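Local coordinates for hypothetical protein, IPT/TIG domain protein (Bacteroides ovatus, PDB 4HW6), which is of unknown function but, with an IPT/TIG domain joined to a six-bladed beta-propeller, is probably an auxiliary nutrient-binding protein that may bind carbohydrate, at residues Cys73-Val84 with Ser96-Tyr107; Pro237-Thr245 with Ile252-Gly260. All coordinates share one frame; numbering follows the deposited sequence.

Contact 1: Cys73-Val84 with Ser96-Tyr107; sequences CPSKAYEGDVKV and SGVCEAKFDYQY
Y105 lies against the chain of A77 and Y78, the backbone N of A77 over the centre of one ring face and the A77 methyl over the same ring, CB to Y105 CD1 3.6 Å. With CG anti to the backbone N (chi1 177°), the Y105 ring is carried toward A77 and Y78 at the start of the A77-G80 turn, and its edge meets the face of Y78 in an offset edge-to-face pair, planes at 81°. Y78 in turn sends its own edge into the face of Y107, ring centroids 5.1 Å apart, so the three tyrosines form an aromatic cluster of two successive edge-to-face pairs. One water accepts from K76 N and also bonds Y78 OH. Deeper in, C73 SG approaches the F103 and Y105 rings obliquely, nearest F103 CE2 at 3.7 Å.

The type I turn A77-G80 ends on G80, whose O accepts from F103 N at 2.7 Å. A second water bridges Y78 O to F103 O and Y105 N. K102 runs alongside D81, bent at its last torsion (chi4 56°), in a long, weak salt bridge from NZ to OD1. Beyond it the backbones pair: C99 N gives a nearly straight bond to V82 O, while V84 and G97 exchange two bonds, V84 N to G97 O at 2.9 Å. K83 and V98 face each other as a non-hydrogen-bonded pair, the extended lysine passing V98 CG2 and ending on a water shared with S96 OG.

Backbone hydrogen bonds tie K83 to T53 of strand 50-54 and D104 to T28 of strand 21-30. Segment 96-107 thus links 93-98 and 104-105, the outermost strands of the sheet, while 82-87 pairs with 93-98 as a hairpin, as in the immunoglobulin-like E-set fold of IPT/TIG domains.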
loop_
_atom_site.group_PDB
_atom_site.type_symbol
_atom_site.label_atom_id
_atom_site.label_comp_id
_atom_site.label_asym_id
_atom_site.label_seq_id
_atom_site.Cartn_x
_atom_site.Cartn_y
_atom_site.Cartn_z
ATOM N N CYS A 73 -18.035 -21.116 6.562
ATOM C CA CYS A 73 -17.676 -20.026 5.662
ATOM C C CYS A 73 -16.155 -19.968 5.443
ATOM O O CYS A 73 -15.392 -19.952 6.409
ATOM C CB CYS A 73 -18.134 -18.684 6.240
ATOM S SG CYS A 73 -17.873 -17.321 5.093
ATOM N N PRO A 74 -15.717 -19.933 4.173
ATOM C CA PRO A 74 -14.295 -19.863 3.857
ATOM C C PRO A 74 -13.782 -18.426 3.915
ATOM O O PRO A 74 -14.579 -17.489 3.961
ATOM C CB PRO A 74 -14.261 -20.349 2.409
ATOM C CG PRO A 74 -15.518 -19.803 1.840
ATOM C CD PRO A 74 -16.537 -19.960 2.944
ATOM N N SER A 75 -12.472 -18.239 3.886
ATOM C CA SER A 75 -11.945 -16.889 3.733
ATOM C C SER A 75 -12.153 -16.467 2.277
ATOM O O SER A 75 -12.395 -17.307 1.400
ATOM C CB SER A 75 -10.468 -16.811 4.144
ATOM O OG SER A 75 -9.705 -17.748 3.425
ATOM N N LYS A 76 -12.074 -15.165 2.041
ATOM C CA LYS A 76 -12.165 -14.564 0.710
ATOM C C LYS A 76 -13.548 -14.692 0.048
ATOM O O LYS A 76 -13.646 -14.613 -1.167
ATOM C CB LYS A 76 -11.077 -15.111 -0.237
ATOM C CG LYS A 76 -9.651 -15.074 0.318
ATOM C CD LYS A 76 -8.619 -15.344 -0.778
ATOM C CE LYS A 76 -7.673 -16.494 -0.436
ATOM N NZ LYS A 76 -8.239 -17.850 -0.734
ATOM N N ALA A 77 -14.606 -14.828 0.848
ATOM C CA ALA A 77 -15.975 -14.986 0.336
ATOM C C ALA A 77 -16.654 -13.663 -0.059
ATOM O O ALA A 77 -17.878 -13.564 -0.026
ATOM C CB ALA A 77 -16.822 -15.712 1.370
ATOM N N TYR A 78 -15.863 -12.667 -0.465
ATOM C CA TYR A 78 -16.356 -11.307 -0.719
ATOM C C TYR A 78 -17.575 -11.236 -1.641
ATOM O O TYR A 78 -18.531 -10.523 -1.340
ATOM C CB TYR A 78 -15.247 -10.428 -1.293
ATOM C CG TYR A 78 -13.935 -10.539 -0.552
ATOM C CD1 TYR A 78 -13.775 -9.985 0.713
ATOM C CD2 TYR A 78 -12.856 -11.208 -1.115
ATOM C CE1 TYR A 78 -12.574 -10.094 1.396
ATOM C CE2 TYR A 78 -11.651 -11.320 -0.444
ATOM C CZ TYR A 78 -11.521 -10.768 0.816
ATOM O OH TYR A 78 -10.333 -10.894 1.480
ATOM N N GLU A 79 -17.555 -11.973 -2.750
ATOM C CA GLU A 79 -18.638 -11.875 -3.745
ATOM C C GLU A 79 -19.951 -12.405 -3.178
ATOM O O GLU A 79 -21.032 -11.984 -3.576
ATOM C CB GLU A 79 -18.262 -12.594 -5.037
ATOM C CG GLU A 79 -17.067 -11.956 -5.737
ATOM C CD GLU A 79 -16.668 -12.650 -7.027
ATOM O OE1 GLU A 79 -17.237 -13.715 -7.355
ATOM O OE2 GLU A 79 -15.772 -12.126 -7.720
ATOM N N GLY A 80 -19.847 -13.322 -2.228
ATOM C CA GLY A 80 -20.973 -13.689 -1.394
ATOM C C GLY A 80 -22.011 -14.639 -1.970
ATOM O O GLY A 80 -22.889 -15.054 -1.242
ATOM N N ASP A 81 -21.922 -15.011 -3.247
ATOM C CA ASP A 81 -22.921 -15.926 -3.827
ATOM C C ASP A 81 -22.831 -17.286 -3.136
ATOM O O ASP A 81 -21.741 -17.803 -2.932
ATOM C CB ASP A 81 -22.735 -16.119 -5.334
ATOM C CG ASP A 81 -22.741 -14.819 -6.093
ATOM O OD1 ASP A 81 -23.793 -14.469 -6.673
ATOM O OD2 ASP A 81 -21.689 -14.141 -6.099
ATOM N N VAL A 82 -23.982 -17.845 -2.781
ATOM C CA VAL A 82 -24.056 -19.128 -2.100
ATOM C C VAL A 82 -24.585 -20.128 -3.125
ATOM O O VAL A 82 -25.727 -20.011 -3.582
ATOM C CB VAL A 82 -24.972 -19.032 -0.869
ATOM C CG1 VAL A 82 -25.211 -20.404 -0.242
ATOM C CG2 VAL A 82 -24.396 -18.048 0.146
ATOM N N LYS A 83 -23.728 -21.077 -3.506
ATOM C CA LYS A 83 -24.015 -22.066 -4.542
ATOM C C LYS A 83 -23.890 -23.464 -3.947
ATOM O O LYS A 83 -22.897 -23.786 -3.291
ATOM C CB LYS A 83 -23.036 -21.917 -5.717
ATOM C CG LYS A 83 -23.247 -22.866 -6.888
ATOM C CD LYS A 83 -22.326 -22.506 -8.042
ATOM C CE LYS A 83 -22.426 -23.506 -9.185
ATOM N NZ LYS A 83 -21.568 -23.144 -10.351
ATOM N N VAL A 84 -24.901 -24.288 -4.193
ATOM C CA VAL A 84 -24.922 -25.670 -3.732
ATOM C C VAL A 84 -25.028 -26.567 -4.952
ATOM O O VAL A 84 -25.904 -26.368 -5.804
ATOM C CB VAL A 84 -26.122 -25.932 -2.802
ATOM C CG1 VAL A 84 -26.186 -27.405 -2.397
ATOM C CG2 VAL A 84 -26.038 -25.029 -1.569
ATOM N N SER A 96 -26.968 -27.803 -9.801
ATOM C CA SER A 96 -26.551 -26.771 -8.886
ATOM C C SER A 96 -27.613 -25.692 -8.829
ATOM O O SER A 96 -28.384 -25.506 -9.764
ATOM C CB SER A 96 -25.218 -26.165 -9.316
ATOM O OG SER A 96 -25.369 -25.455 -10.530
ATOM N N GLY A 97 -27.643 -24.992 -7.708
ATOM C CA GLY A 97 -28.512 -23.841 -7.520
ATOM C C GLY A 97 -27.735 -22.764 -6.791
ATOM O O GLY A 97 -26.749 -23.056 -6.109
ATOM N N VAL A 98 -28.161 -21.518 -6.975
ATOM C CA VAL A 98 -27.571 -20.379 -6.272
ATOM C C VAL A 98 -28.697 -19.569 -5.630
ATOM O O VAL A 98 -29.768 -19.398 -6.210
ATOM C CB VAL A 98 -26.753 -19.459 -7.209
ATOM C CG1 VAL A 98 -25.880 -18.504 -6.398
ATOM C CG2 VAL A 98 -25.882 -20.276 -8.155
ATOM N N CYS A 99 -28.451 -19.109 -4.414
ATOM C CA CYS A 99 -29.387 -18.269 -3.692
ATOM C C CYS A 99 -29.496 -16.890 -4.349
ATOM O O CYS A 99 -28.521 -16.393 -4.911
ATOM C CB CYS A 99 -28.907 -18.119 -2.249
ATOM S SG CYS A 99 -30.149 -17.454 -1.138
ATOM N N GLU A 100 -30.689 -16.296 -4.303
ATOM C CA GLU A 100 -30.896 -14.914 -4.761
ATOM C C GLU A 100 -30.179 -13.927 -3.832
ATOM O O GLU A 100 -29.620 -12.937 -4.293
ATOM C CB GLU A 100 -32.393 -14.577 -4.830
ATOM N N ALA A 101 -30.203 -14.199 -2.524
ATOM C CA ALA A 101 -29.508 -13.364 -1.549
ATOM C C ALA A 101 -28.027 -13.760 -1.495
ATOM O O ALA A 101 -27.681 -14.938 -1.632
ATOM C CB ALA A 101 -30.156 -13.469 -0.164
ATOM N N LYS A 102 -27.170 -12.757 -1.336
ATOM C CA LYS A 102 -25.724 -12.951 -1.185
ATOM C C LYS A 102 -25.350 -12.958 0.301
ATOM O O LYS A 102 -25.909 -12.191 1.097
ATOM C CB LYS A 102 -24.953 -11.823 -1.877
ATOM C CG LYS A 102 -24.965 -11.867 -3.400
ATOM C CD LYS A 102 -24.350 -10.596 -3.977
ATOM C CE LYS A 102 -23.822 -10.785 -5.398
ATOM N NZ LYS A 102 -24.853 -11.290 -6.344
ATOM N N PHE A 103 -24.400 -13.817 0.669
ATOM C CA PHE A 103 -23.874 -13.839 2.029
ATOM C C PHE A 103 -23.021 -12.586 2.240
ATOM O O PHE A 103 -22.212 -12.219 1.375
ATOM C CB PHE A 103 -23.054 -15.120 2.257
ATOM C CG PHE A 103 -22.563 -15.292 3.670
ATOM C CD1 PHE A 103 -23.403 -15.781 4.654
ATOM C CD2 PHE A 103 -21.256 -14.972 4.010
ATOM C CE1 PHE A 103 -22.964 -15.939 5.965
ATOM C CE2 PHE A 103 -20.812 -15.135 5.320
ATOM C CZ PHE A 103 -21.664 -15.614 6.295
ATOM N N ASP A 104 -23.213 -11.914 3.371
ATOM C CA ASP A 104 -22.436 -10.706 3.693
ATOM C C ASP A 104 -21.178 -11.111 4.455
ATOM O O ASP A 104 -21.172 -11.253 5.674
ATOM C CB ASP A 104 -23.271 -9.697 4.485
ATOM C CG ASP A 104 -22.497 -8.423 4.837
ATOM O OD1 ASP A 104 -21.348 -8.232 4.375
ATOM O OD2 ASP A 104 -23.053 -7.598 5.585
ATOM N N TYR A 105 -20.110 -11.296 3.702
ATOM C CA TYR A 105 -18.842 -11.722 4.250
ATOM C C TYR A 105 -18.163 -10.566 4.961
ATOM O O TYR A 105 -17.946 -9.515 4.376
ATOM C CB TYR A 105 -17.954 -12.249 3.128
ATOM C CG TYR A 105 -16.574 -12.652 3.582
ATOM C CD1 TYR A 105 -16.390 -13.745 4.411
ATOM C CD2 TYR A 105 -15.451 -11.951 3.170
ATOM C CE1 TYR A 105 -15.124 -14.121 4.827
ATOM C CE2 TYR A 105 -14.187 -12.332 3.571
ATOM C CZ TYR A 105 -14.029 -13.413 4.403
ATOM O OH TYR A 105 -12.766 -13.778 4.804
ATOM N N GLN A 106 -17.859 -10.779 6.239
ATOM C CA GLN A 106 -17.255 -9.771 7.076
ATOM C C GLN A 106 -15.818 -10.161 7.335
ATOM O O GLN A 106 -15.495 -11.337 7.486
ATOM C CB GLN A 106 -17.995 -9.648 8.399
ATOM C CG GLN A 106 -19.452 -9.236 8.248
ATOM C CD GLN A 106 -20.191 -9.268 9.565
ATOM O OE1 GLN A 106 -19.936 -10.129 10.415
ATOM N NE2 GLN A 106 -21.120 -8.335 9.739
ATOM N N TYR A 107 -14.956 -9.157 7.382
ATOM C CA TYR A 107 -13.548 -9.390 7.571
ATOM C C TYR A 107 -12.897 -8.099 8.047
ATOM O O TYR A 107 -13.292 -6.989 7.652
ATOM C CB TYR A 107 -12.888 -9.801 6.250
ATOM C CG TYR A 107 -13.053 -8.741 5.196
ATOM C CD1 TYR A 107 -14.193 -8.691 4.417
ATOM C CD2 TYR A 107 -12.097 -7.747 5.019
ATOM C CE1 TYR A 107 -14.370 -7.703 3.470
ATOM C CE2 TYR A 107 -12.265 -6.759 4.073
ATOM C CZ TYR A 107 -13.407 -6.740 3.301
ATOM O OH TYR A 107 -13.590 -5.770 2.350
HETATM O O HOH W 1 -10.661 -12.928 3.668
HETATM O O HOH W 2 -20.041 -10.520 0.852
HETATM O O HOH W 3 -26.203 -16.235 -3.442
HETATM O O HOH W 4 -22.704 -24.896 -12.044
#

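Contact 2: Pro237-Thr245 with Ile252-Gly260; sequences PQNGKIYYT and ISSYDPATG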
loop_
_atom_site.group_PDB
_atom_site.type_symbol
_atom_site.label_atom_id
_atom_site.label_comp_id
_atom_site.label_asym_id
_atom_site.label_seq_id
_atom_site.Cartn_x
_atom_site.Cartn_y
_atom_site.Cartn_z
ATOM N N PRO A 237 2.134 14.780 -12.939
ATOM C CA PRO A 237 1.498 13.812 -13.843
ATOM C C PRO A 237 1.058 14.298 -15.221
ATOM O O PRO A 237 0.768 13.452 -16.078
ATOM C CB PRO A 237 0.256 13.354 -13.055
ATOM C CG PRO A 237 -0.008 14.439 -12.075
ATOM C CD PRO A 237 1.335 14.998 -11.713
ATOM N N GLN A 238 0.972 15.610 -15.449
ATOM C CA GLN A 238 0.719 16.137 -16.785
ATOM C C GLN A 238 1.885 16.885 -17.412
ATOM O O GLN A 238 2.058 16.798 -18.614
ATOM C CB GLN A 238 -0.520 17.049 -16.823
ATOM C CG GLN A 238 -1.822 16.303 -16.577
ATOM C CD GLN A 238 -2.133 16.185 -15.106
ATOM O OE1 GLN A 238 -1.965 17.156 -14.367
ATOM N NE2 GLN A 238 -2.552 15.002 -14.664
ATOM N N ASN A 239 2.659 17.637 -16.624
ATOM C CA ASN A 239 3.762 18.443 -17.197
ATOM C C ASN A 239 5.097 17.695 -17.173
ATOM O O ASN A 239 6.027 18.055 -17.895
ATOM C CB ASN A 239 3.841 19.874 -16.611
ATOM C CG ASN A 239 4.459 19.957 -15.218
ATOM O OD1 ASN A 239 5.315 19.154 -14.797
ATOM N ND2 ASN A 239 4.015 20.970 -14.473
ATOM N N GLY A 240 5.156 16.626 -16.373
ATOM C CA GLY A 240 6.299 15.709 -16.359
ATOM C C GLY A 240 7.551 16.215 -15.674
ATOM O O GLY A 240 8.560 15.502 -15.608
ATOM N N LYS A 241 7.506 17.425 -15.133
ATOM C CA LYS A 241 8.673 17.993 -14.485
ATOM C C LYS A 241 8.951 17.291 -13.188
ATOM O O LYS A 241 8.035 16.807 -12.515
ATOM C CB LYS A 241 8.493 19.509 -14.249
ATOM C CG LYS A 241 8.512 20.287 -15.553
ATOM C CD LYS A 241 7.903 21.687 -15.489
ATOM C CE LYS A 241 8.327 22.497 -14.300
ATOM N NZ LYS A 241 7.975 23.955 -14.486
ATOM N N ILE A 242 10.236 17.248 -12.841
ATOM C CA ILE A 242 10.692 16.692 -11.582
ATOM C C ILE A 242 10.870 17.798 -10.565
ATOM O O ILE A 242 11.722 18.667 -10.714
ATOM C CB ILE A 242 12.015 15.903 -11.730
ATOM C CG1 ILE A 242 11.857 14.774 -12.746
ATOM C CG2 ILE A 242 12.454 15.336 -10.387
ATOM C CD1 ILE A 242 13.198 14.214 -13.225
ATOM N N TYR A 243 10.023 17.796 -9.552
ATOM C CA TYR A 243 10.063 18.799 -8.497
ATOM C C TYR A 243 10.872 18.291 -7.325
ATOM O O TYR A 243 10.694 17.157 -6.880
ATOM C CB TYR A 243 8.642 19.211 -8.058
ATOM C CG TYR A 243 7.852 19.959 -9.140
ATOM C CD1 TYR A 243 7.294 19.280 -10.239
ATOM C CD2 TYR A 243 7.644 21.340 -9.057
ATOM C CE1 TYR A 243 6.565 19.954 -11.216
ATOM C CE2 TYR A 243 6.924 22.031 -10.046
ATOM C CZ TYR A 243 6.374 21.320 -11.113
ATOM O OH TYR A 243 5.666 21.988 -12.095
ATOM N N TYR A 244 11.778 19.137 -6.817
ATOM C CA TYR A 244 12.665 18.728 -5.745
ATOM C C TYR A 244 12.992 19.842 -4.766
ATOM O O TYR A 244 12.696 21.009 -5.019
ATOM C CB TYR A 244 13.945 18.112 -6.302
ATOM C CG TYR A 244 14.853 19.032 -7.107
ATOM C CD1 TYR A 244 14.596 19.327 -8.451
ATOM C CD2 TYR A 244 15.991 19.590 -6.534
ATOM C CE1 TYR A 244 15.454 20.133 -9.184
ATOM C CE2 TYR A 244 16.846 20.406 -7.263
ATOM C CZ TYR A 244 16.591 20.658 -8.589
ATOM O OH TYR A 244 17.433 21.484 -9.319
ATOM N N THR A 245 13.572 19.447 -3.625
ATOM C CA THR A 245 14.129 20.375 -2.669
ATOM C C THR A 245 15.605 20.056 -2.439
ATOM O O THR A 245 16.056 18.928 -2.694
ATOM C CB THR A 245 13.403 20.348 -1.289
ATOM O OG1 THR A 245 13.642 19.097 -0.628
ATOM C CG2 THR A 245 11.903 20.562 -1.429
ATOM N N ILE A 252 11.001 25.182 -3.649
ATOM C CA ILE A 252 10.868 24.035 -4.507
ATOM C C ILE A 252 11.483 24.414 -5.859
ATOM O O ILE A 252 11.199 25.470 -6.417
ATOM C CB ILE A 252 9.401 23.637 -4.701
ATOM C CG1 ILE A 252 8.786 23.287 -3.347
ATOM C CG2 ILE A 252 9.264 22.475 -5.699
ATOM C CD1 ILE A 252 7.273 23.131 -3.402
ATOM N N SER A 253 12.300 23.497 -6.370
ATOM C CA SER A 253 12.940 23.621 -7.655
ATOM C C SER A 253 12.347 22.588 -8.601
ATOM O O SER A 253 11.667 21.637 -8.156
ATOM C CB SER A 253 14.459 23.372 -7.517
ATOM O OG SER A 253 15.075 24.273 -6.578
ATOM N N SER A 254 12.651 22.705 -9.887
ATOM C CA SER A 254 12.307 21.643 -10.829
ATOM C C SER A 254 13.317 21.469 -11.940
ATOM O O SER A 254 14.053 22.400 -12.302
ATOM C CB SER A 254 10.944 21.889 -11.494
ATOM O OG SER A 254 10.999 22.985 -12.383
ATOM N N TYR A 255 13.284 20.261 -12.502
ATOM C CA TYR A 255 13.990 19.898 -13.703
ATOM C C TYR A 255 13.007 19.254 -14.676
ATOM O O TYR A 255 12.253 18.337 -14.309
ATOM C CB TYR A 255 15.156 18.931 -13.382
ATOM C CG TYR A 255 15.818 18.397 -14.632
ATOM C CD1 TYR A 255 16.784 19.128 -15.297
ATOM C CD2 TYR A 255 15.451 17.180 -15.165
ATOM C CE1 TYR A 255 17.378 18.652 -16.456
ATOM C CE2 TYR A 255 16.048 16.683 -16.305
ATOM C CZ TYR A 255 17.015 17.415 -16.954
ATOM O OH TYR A 255 17.596 16.918 -18.115
ATOM N N ASP A 256 13.001 19.751 -15.909
ATOM C CA ASP A 256 12.120 19.227 -16.957
ATOM C C ASP A 256 12.858 18.234 -17.838
ATOM O O ASP A 256 13.682 18.641 -18.665
ATOM C CB ASP A 256 11.598 20.375 -17.810
ATOM C CG ASP A 256 10.563 19.926 -18.825
ATOM O OD1 ASP A 256 10.412 18.719 -19.063
ATOM O OD2 ASP A 256 9.884 20.799 -19.362
ATOM N N PRO A 257 12.530 16.942 -17.727
ATOM C CA PRO A 257 13.331 15.960 -18.476
ATOM C C PRO A 257 13.155 16.029 -19.979
ATOM O O PRO A 257 14.043 15.566 -20.702
ATOM C CB PRO A 257 12.840 14.598 -17.962
ATOM C CG PRO A 257 11.668 14.855 -17.090
ATOM C CD PRO A 257 11.503 16.316 -16.872
ATOM N N ALA A 258 12.044 16.591 -20.450
ATOM C CA ALA A 258 11.823 16.734 -21.899
ATOM C C ALA A 258 12.752 17.778 -22.537
ATOM O O ALA A 258 13.182 17.623 -23.671
ATOM C CB ALA A 258 10.361 17.084 -22.183
ATOM N N THR A 259 13.057 18.842 -21.811
ATOM C CA THR A 259 13.822 19.962 -22.359
ATOM C C THR A 259 15.154 20.238 -21.655
ATOM O O THR A 259 15.979 20.995 -22.169
ATOM C CB THR A 259 13.011 21.256 -22.267
ATOM O OG1 THR A 259 12.795 21.577 -20.888
ATOM C CG2 THR A 259 11.668 21.109 -22.980
ATOM N N GLY A 260 15.345 19.696 -20.461
ATOM C CA GLY A 260 16.512 20.065 -19.652
ATOM C C GLY A 260 16.390 21.378 -18.899
ATOM O O GLY A 260 17.338 21.803 -18.239
HETATM O O HOH W 5 8.191 17.127 -19.272
HETATM O O HOH W 6 6.766 20.751 -19.045
HETATM O O HOH W 7 16.211 23.572 -10.647
#
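The antiparallel beta hairpin of strands 242-244 and 251-255 belongs to one blade of the propeller. I242 pairs with Y255 and Y244 with S253, each exchanging two backbone bonds; I242 N to Y255 O measures 2.7 Å. Between them Y243 faces S254 as a non-hydrogen-bonded pair, and S254 CB sits over a face of the Y243 ring while I252 CG2 meets its edge. On the reverse face Y244 CG stands between its backbone N and carbonyl carbon (chi1 65°), which lays a face of the ring over S253 CB in a CH-pi contact, 3.6 Å from Y244 CZ. I242 CD1 touches both the Y255 ring edge, at CD2, and P257 CG. K241 bends over S254, its CE 3.3 Å from S254 OG; E266 OE2 forms a salt bridge with K241 NZ and a hydrogen bond with S254 OG, so one carboxylate oxygen serves both side chains.

At the end of the pair, N239 and D256 each form an Asx turn, N239 OD1 taking K241 N in its carbonyl plane and D256 OD1 taking A258 N from above the carboxylate. Two waters bridge N239 O to the D256 carboxylate. Such twisted antiparallel pairing, with strand 234-235 beside 242-244 and strands 262-263 and 265-268 beside 251-255, is that of a beta-propeller blade.

In the fold
Contact 1 closes before contact 2 opens along the chain, and the two lie on opposite sides of its centre, their own centres about 49 Å apart and their nearest atoms about 28 Å apart. They share no strand or sheet. Contact 1 belongs to the N-terminal IPT/TIG domain and contact 2 to a blade of the six-bladed propeller. Strand 109-115, just after contact 1, enters a propeller sheet beside the last strand of the chain, 425-431, and of the C-terminal residues E432 touches Y107 and E433 touches K76. Both ends of the propeller chain therefore meet near contact 1, whereas contact 2 lies remote from that domain junction.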